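Local coordinates for vacuolar aminopeptidase 1 (PDB 5JGF) that removes N-terminal amino acids, preferably neutral or hydrophobic ones, from peptides and proteins as a zinc-dependent vacuolar aminopeptidase working as a homododecamer, at the interface of chains A and B. Coordinates in Å, arbitrary orientation; residue numbers count along the deposited sequence, not the author numbering. Chains: chain A/B, Vacuolar aminopeptidase 1.

The interface of chains A and B. Residues chain A 126, 128-130; chain B 125, 128-130.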
loop_
_atom_site.group_PDB
_atom_site.type_symbol
_atom_site.label_atom_id
_atom_site.label_comp_id
_atom_site.label_asym_id
_atom_site.label_seq_id
_atom_site.Cartn_x
_atom_site.Cartn_y
_atom_site.Cartn_z
ATOM N N LEU A 126 22.020 5.531 -22.053
ATOM C CA LEU A 126 23.250 6.140 -22.548
ATOM C C LEU A 126 23.533 5.673 -23.984
ATOM O O LEU A 126 24.273 6.324 -24.727
ATOM C CB LEU A 126 24.430 5.772 -21.636
ATOM C CG LEU A 126 24.311 6.303 -20.206
ATOM C CD1 LEU A 126 25.503 5.840 -19.385
ATOM C CD2 LEU A 126 24.247 7.822 -20.224
ATOM N N LEU A 128 21.173 5.331 -26.252
ATOM C CA LEU A 128 20.161 5.898 -27.134
ATOM C C LEU A 128 20.710 7.104 -27.880
ATOM O O LEU A 128 21.511 7.866 -27.345
ATOM C CB LEU A 128 18.931 6.346 -26.341
ATOM C CG LEU A 128 18.105 5.268 -25.637
ATOM C CD1 LEU A 128 16.987 5.936 -24.844
ATOM C CD2 LEU A 128 17.538 4.299 -26.656
ATOM N N ASP A 129 20.273 7.264 -29.122
ATOM C CA ASP A 129 20.674 8.403 -29.927
ATOM C C ASP A 129 22.179 8.596 -30.047
ATOM O O ASP A 129 22.682 9.716 -29.966
ATOM C CB ASP A 129 20.019 9.669 -29.363
ATOM C CG ASP A 129 18.504 9.543 -29.282
ATOM O OD1 ASP A 129 17.951 8.670 -29.981
ATOM O OD2 ASP A 129 17.869 10.315 -28.530
ATOM N N ARG A 130 22.889 7.491 -30.247
ATOM C CA ARG A 130 24.334 7.514 -30.415
ATOM C C ARG A 130 24.587 6.942 -31.810
ATOM O O ARG A 130 23.903 5.999 -32.227
ATOM C CB ARG A 130 25.007 6.630 -29.357
ATOM C CG ARG A 130 24.781 7.070 -27.907
ATOM C CD ARG A 130 25.693 8.227 -27.493
ATOM N NE ARG A 130 25.452 8.616 -26.104
ATOM C CZ ARG A 130 26.235 9.428 -25.401
ATOM N NH1 ARG A 130 27.321 9.954 -25.952
ATOM N NH2 ARG A 130 25.938 9.704 -24.139
ATOM N N GLU B 125 18.940 12.273 -18.956
ATOM C CA GLU B 125 19.923 11.254 -19.290
ATOM C C GLU B 125 20.519 11.349 -20.689
ATOM O O GLU B 125 21.649 10.920 -20.907
ATOM C CB GLU B 125 19.335 9.867 -19.030
ATOM C CG GLU B 125 19.503 9.462 -17.568
ATOM C CD GLU B 125 18.526 8.404 -17.109
ATOM O OE1 GLU B 125 17.327 8.728 -16.961
ATOM O OE2 GLU B 125 18.958 7.251 -16.891
ATOM N N LEU B 128 23.705 13.398 -20.640
ATOM C CA LEU B 128 24.851 12.891 -19.895
ATOM C C LEU B 128 25.911 12.335 -20.838
ATOM O O LEU B 128 25.594 11.768 -21.881
ATOM C CB LEU B 128 24.425 11.766 -18.950
ATOM C CG LEU B 128 23.424 12.088 -17.841
ATOM C CD1 LEU B 128 23.054 10.798 -17.123
ATOM C CD2 LEU B 128 24.028 13.094 -16.872
ATOM N N ASP B 129 27.170 12.498 -20.454
ATOM C CA ASP B 129 28.279 11.971 -21.233
ATOM C C ASP B 129 28.281 12.397 -22.695
ATOM O O ASP B 129 28.547 11.597 -23.592
ATOM C CB ASP B 129 28.284 10.446 -21.110
ATOM C CG ASP B 129 28.340 9.989 -19.660
ATOM O OD1 ASP B 129 28.718 10.814 -18.799
ATOM O OD2 ASP B 129 28.019 8.818 -19.375
ATOM N N ARG B 130 27.993 13.675 -22.913
ATOM C CA ARG B 130 27.979 14.263 -24.243
ATOM C C ARG B 130 29.013 15.389 -24.218
ATOM O O ARG B 130 29.117 16.113 -23.224
ATOM C CB ARG B 130 26.595 14.845 -24.548
ATOM C CG ARG B 130 25.459 13.822 -24.553
ATOM C CD ARG B 130 25.385 13.054 -25.873
ATOM N NE ARG B 130 24.274 12.104 -25.870
ATOM C CZ ARG B 130 23.822 11.466 -26.947
ATOM N NH1 ARG B 130 24.387 11.668 -28.131
ATOM N NH2 ARG B 130 22.790 10.640 -26.843
HETATM O O HOH W 1 23.352 10.099 -22.812
HETATM O O HOH W 2 22.020 8.927 -24.530
#
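This is a two-fold symmetric interface between identical subunits, where A:Arg130 and B:Arg130 stack across the axis and help join two subunits of the dodecamer. The two side chains run antiparallel to each other, with their guanidinium planes 9° apart and NE of each over the centre of the other group. The CZ atoms of A:Arg130 and B:Arg130 are 3.5 Å apart. Each guanidinium turns its end, NH1 and NH2, to one backbone carbonyl of the partner. A:Arg130 NH1 donates to B:Asp129 O at 3.1 Å, and NH2 donates to the same oxygen from the same face of its plane. The oxygen lies in the guanidinium plane, but NH2 stands above the carbonyl plane. B:Arg130 grips A:Asp129 O in the same way. Each arginine chain bends at its second torsion (chi2 -80° in A:Arg130), which brings NE to its own chain's short 3-10 helix, where A:Arg130 NE donates to A:Leu126 O at 2.9 Å. The bond is bent, with the oxygen 33° out of the guanidinium plane, and it may help hold the group's rotation. Two waters lie beside the stack. Water 1 links A:Arg130 NH2 to B:Leu128 O and B:Glu125 O; water 2 links B:Arg130 NH2 to A:Leu128 O. At the margin, A:Leu126 CD1 packs 3.9 Å from B:Asp129 OD2. The carbonyl oxygens and carboxylates nearby probably offset the like charges of the stacked arginines. The site ties two subunits together by reciprocal arginine-to-backbone bonds and so contributes to the aminopeptidase's dodecameric assembly.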